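Local coordinates for protein thymidylate synthase ThyX (Streptomyces cacaoi subsp. asoensis, PDB 4P5A) that probably catalyses the FAD-dependent reductive methylation of dUMP to dTMP, or of the ribonucleotide UMP, with methylenetetrahydrofolate as the methyl donor, working as a homotetramer, at residues 84-89 / 191-196. Residues are numbered along the deposited sequence; the frame is centred on the assembly and turned at random. Where two conformers were deposited one is given.
Sequences LMRHRT and SLRTHR. With FAD (flavin-adenine dinucleotide), chain H.
H87 and R193 come from opposite directions and meet at their edges in the flavin pocket of this ThyX fold, where the RHRT run of the family's ThyX motif faces helix 183-193. R193 NE donates to H87 NE2 over 2.8 Å, a nearly straight bond (168°) lying in the planes of both the imidazole and the guanidinium, which are themselves turned 61° apart. FAD lies against both segments: its C5' sits over one face of the H87 ring, offset toward the rim, and L192 CD1 approaches FAD O5' to 3.4 Å. FAD C8M lies over a face of the R193 guanidinium, while R193 NH2 bonds O2 of the bound bromo-UMP, consistent with its predicted role in activating the pyrimidine. With an alanine at R193, H87 NE2 would probably lose its donor and the base this hold on its O2. Bent at chi2 (-58°) and chi3, R86 brings one guanidinium face against FAD O3', and its NH2 makes an in-plane hydrogen bond to FAD O2 at 2.8 Å. R88 holds the diphosphate through both its backbone N and its guanidinium. Further out, R88 NH2 also forms a salt bridge with E66 of a neighbouring subunit, F189 meets the H87 ring edge-to-face, and a type I turn shapes the loop, H87 N bonding L84 O at 3.2 Å.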
loop_
_atom_site.group_PDB
_atom_site.type_symbol
_atom_site.label_atom_id
_atom_site.label_comp_id
_atom_site.label_asym_id
_atom_site.label_seq_id
_atom_site.Cartn_x
_atom_site.Cartn_y
_atom_site.Cartn_z
ATOM N N LEU B 84 -5.061 -13.898 8.082
ATOM C CA LEU B 84 -4.690 -12.580 8.702
ATOM C C LEU B 84 -3.692 -11.889 7.789
ATOM O O LEU B 84 -3.844 -10.666 7.529
ATOM C CB LEU B 84 -4.025 -12.821 10.066
ATOM C CG LEU B 84 -3.489 -11.536 10.714
ATOM C CD1 LEU B 84 -4.600 -10.478 10.860
ATOM C CD2 LEU B 84 -3.056 -11.950 12.135
ATOM N N MET B 85 -2.677 -12.648 7.303
ATOM C CA MET B 85 -1.629 -11.942 6.547
ATOM C C MET B 85 -1.944 -11.519 5.117
ATOM O O MET B 85 -1.096 -10.901 4.460
ATOM C CB MET B 85 -0.401 -12.772 6.575
ATOM C CG MET B 85 0.114 -12.742 8.087
ATOM S SD MET B 85 1.699 -13.673 8.348
ATOM C CE MET B 85 2.641 -12.506 7.631
ATOM N N ARG B 86 -3.122 -11.858 4.636
ATOM C CA ARG B 86 -3.543 -11.295 3.388
ATOM C C ARG B 86 -3.871 -9.755 3.449
ATOM O O ARG B 86 -3.958 -9.090 2.386
ATOM C CB ARG B 86 -4.794 -11.978 2.840
ATOM C CG ARG B 86 -4.514 -13.469 2.530
ATOM C CD ARG B 86 -3.326 -13.628 1.498
ATOM N NE ARG B 86 -3.651 -12.908 0.210
ATOM C CZ ARG B 86 -4.361 -13.434 -0.798
ATOM N NH1 ARG B 86 -4.614 -12.692 -1.865
ATOM N NH2 ARG B 86 -4.891 -14.677 -0.746
ATOM N N HIS B 87 -4.009 -9.206 4.651
ATOM C CA HIS B 87 -4.426 -7.804 4.737
ATOM C C HIS B 87 -3.217 -6.897 4.639
ATOM O O HIS B 87 -2.461 -6.746 5.615
ATOM C CB HIS B 87 -5.231 -7.652 6.047
ATOM C CG HIS B 87 -6.497 -8.453 6.000
ATOM N ND1 HIS B 87 -7.713 -7.884 5.696
ATOM C CD2 HIS B 87 -6.739 -9.768 6.227
ATOM C CE1 HIS B 87 -8.656 -8.821 5.705
ATOM N NE2 HIS B 87 -8.098 -9.958 6.041
ATOM N N ARG B 88 -2.954 -6.357 3.442
ATOM C CA ARG B 88 -1.696 -5.719 3.098
ATOM C C ARG B 88 -1.518 -4.370 3.736
ATOM O O ARG B 88 -0.389 -3.834 3.727
ATOM C CB ARG B 88 -1.683 -5.536 1.527
ATOM C CG ARG B 88 -1.499 -6.870 0.866
ATOM C CD ARG B 88 -1.918 -6.653 -0.670
ATOM N NE ARG B 88 -3.357 -6.367 -0.809
ATOM C CZ ARG B 88 -3.922 -6.217 -2.036
ATOM N NH1 ARG B 88 -3.126 -6.250 -3.143
ATOM N NH2 ARG B 88 -5.234 -6.036 -2.131
ATOM N N THR B 89 -2.591 -3.839 4.327
ATOM C CA THR B 89 -2.442 -2.547 5.014
ATOM C C THR B 89 -1.913 -2.697 6.457
ATOM O O THR B 89 -1.776 -1.701 7.119
ATOM C CB THR B 89 -3.786 -1.882 5.146
ATOM O OG1 THR B 89 -4.826 -2.813 5.529
ATOM C CG2 THR B 89 -4.262 -1.474 3.779
ATOM N N SER B 191 -14.707 -5.917 8.779
ATOM C CA SER B 191 -15.860 -6.031 7.813
ATOM C C SER B 191 -15.731 -7.307 7.068
ATOM O O SER B 191 -16.725 -7.933 6.728
ATOM C CB SER B 191 -15.838 -4.867 6.837
ATOM O OG SER B 191 -17.000 -4.851 6.029
ATOM N N LEU B 192 -14.520 -7.771 6.838
ATOM C CA LEU B 192 -14.359 -9.018 5.982
ATOM C C LEU B 192 -14.236 -10.305 6.850
ATOM O O LEU B 192 -14.577 -11.395 6.405
ATOM C CB LEU B 192 -13.052 -8.904 5.151
ATOM C CG LEU B 192 -13.137 -7.916 4.033
ATOM C CD1 LEU B 192 -11.597 -7.622 3.518
ATOM C CD2 LEU B 192 -14.060 -8.484 2.895
ATOM N N ARG B 193 -13.694 -10.191 8.059
ATOM C CA ARG B 193 -13.297 -11.358 8.872
ATOM C C ARG B 193 -14.270 -11.569 10.060
ATOM O O ARG B 193 -13.955 -12.345 10.971
ATOM C CB ARG B 193 -11.866 -11.258 9.410
ATOM C CG ARG B 193 -10.871 -11.142 8.293
ATOM C CD ARG B 193 -10.909 -12.308 7.265
ATOM N NE ARG B 193 -9.732 -12.218 6.308
ATOM C CZ ARG B 193 -9.487 -13.182 5.420
ATOM N NH1 ARG B 193 -10.323 -14.285 5.341
ATOM N NH2 ARG B 193 -8.410 -13.090 4.639
ATOM N N THR B 194 -15.421 -10.920 10.025
ATOM C CA THR B 194 -16.491 -11.324 10.957
ATOM C C THR B 194 -17.751 -11.596 10.114
ATOM O O THR B 194 -18.038 -10.897 9.101
ATOM C CB THR B 194 -16.804 -10.302 12.013
ATOM O OG1 THR B 194 -17.173 -9.060 11.392
ATOM C CG2 THR B 194 -15.652 -10.118 12.931
ATOM N N HIS B 195 -18.522 -12.606 10.564
ATOM C CA HIS B 195 -19.802 -12.941 9.863
ATOM C C HIS B 195 -20.949 -12.339 10.692
ATOM O O HIS B 195 -21.311 -12.889 11.717
ATOM C CB HIS B 195 -19.955 -14.461 9.836
ATOM C CG HIS B 195 -21.257 -14.901 9.234
ATOM N ND1 HIS B 195 -22.325 -15.339 10.002
ATOM C CD2 HIS B 195 -21.682 -14.931 7.945
ATOM C CE1 HIS B 195 -23.356 -15.616 9.209
ATOM N NE2 HIS B 195 -22.988 -15.393 7.954
ATOM N N ARG B 196 -21.516 -11.247 10.217
ATOM C CA ARG B 196 -22.546 -10.539 10.931
ATOM C C ARG B 196 -23.756 -10.350 10.028
ATOM O O ARG B 196 -23.747 -9.470 9.151
ATOM C CB ARG B 196 -22.024 -9.196 11.405
ATOM C CG ARG B 196 -20.918 -9.382 12.423
ATOM C CD ARG B 196 -21.451 -10.016 13.734
ATOM N NE ARG B 196 -20.324 -10.038 14.653
ATOM C CZ ARG B 196 -19.446 -11.017 14.785
ATOM N NH1 ARG B 196 -19.539 -12.201 14.147
ATOM N NH2 ARG B 196 -18.501 -10.820 15.631
HETATM P PA FAD H . -6.022 -5.329 2.063
HETATM O O1A FAD H . -5.886 -4.914 3.466
HETATM O O2A FAD H . -5.008 -6.082 1.381
HETATM O O5B FAD H . -6.376 -4.061 1.234
HETATM C C5B FAD H . -7.427 -3.121 1.694
HETATM C C4B FAD H . -7.924 -2.290 0.542
HETATM O O4B FAD H . -6.805 -1.576 -0.024
HETATM C C3B FAD H . -8.430 -3.128 -0.590
HETATM O O3B FAD H . -9.815 -3.495 -0.379
HETATM C C2B FAD H . -8.295 -2.203 -1.812
HETATM O O2B FAD H . -9.346 -1.177 -1.680
HETATM C C1B FAD H . -6.944 -1.488 -1.496
HETATM N N9A FAD H . -5.758 -2.130 -2.092
HETATM C C8A FAD H . -4.658 -2.511 -1.419
HETATM N N7A FAD H . -3.728 -2.965 -2.257
HETATM C C5A FAD H . -4.243 -2.802 -3.541
HETATM C C6A FAD H . -3.797 -3.060 -4.861
HETATM N N6A FAD H . -2.551 -3.562 -5.133
HETATM N N1A FAD H . -4.661 -2.773 -5.889
HETATM C C2A FAD H . -5.875 -2.211 -5.686
HETATM N N3A FAD H . -6.341 -1.948 -4.437
HETATM C C4A FAD H . -5.553 -2.287 -3.376
HETATM N N1 FAD H . -7.965 -15.045 -1.503
HETATM C C2 FAD H . -7.466 -15.863 -2.484
HETATM O O2 FAD H . -6.305 -15.835 -2.859
HETATM N N3 FAD H . -8.266 -16.871 -2.969
HETATM C C4 FAD H . -9.556 -17.056 -2.489
HETATM O O4 FAD H . -10.237 -17.960 -3.046
HETATM C C4X FAD H . -10.068 -16.195 -1.501
HETATM N N5 FAD H . -11.410 -16.233 -1.058
HETATM C C5X FAD H . -11.786 -15.455 0.077
HETATM C C6 FAD H . -13.010 -15.609 0.769
HETATM C C7 FAD H . -13.366 -14.809 1.866
HETATM C C7M FAD H . -14.736 -15.115 2.495
HETATM C C8 FAD H . -12.497 -13.825 2.416
HETATM C C8M FAD H . -12.892 -12.883 3.596
HETATM C C9 FAD H . -11.256 -13.659 1.757
HETATM C C9A FAD H . -10.891 -14.500 0.641
HETATM N N10 FAD H . -9.639 -14.324 -0.007
HETATM C C10 FAD H . -9.250 -15.198 -1.025
HETATM C "C1'" FAD H . -8.639 -13.350 0.518
HETATM C "C2'" FAD H . -9.119 -12.001 -0.180
HETATM O "O2'" FAD H . -8.962 -12.033 -1.629
HETATM C "C3'" FAD H . -8.209 -10.824 0.256
HETATM O "O3'" FAD H . -6.807 -11.085 0.059
HETATM C "C4'" FAD H . -8.402 -10.480 1.827
HETATM O "O4'" FAD H . -9.753 -10.585 2.138
HETATM C "C5'" FAD H . -7.853 -9.054 2.090
HETATM O "O5'" FAD H . -8.825 -8.116 1.580
HETATM P P FAD H . -8.259 -6.789 0.855
HETATM O O1P FAD H . -7.374 -7.070 -0.316
HETATM O O2P FAD H . -9.471 -6.010 0.541
HETATM O O3P FAD H . -7.385 -6.082 1.978
#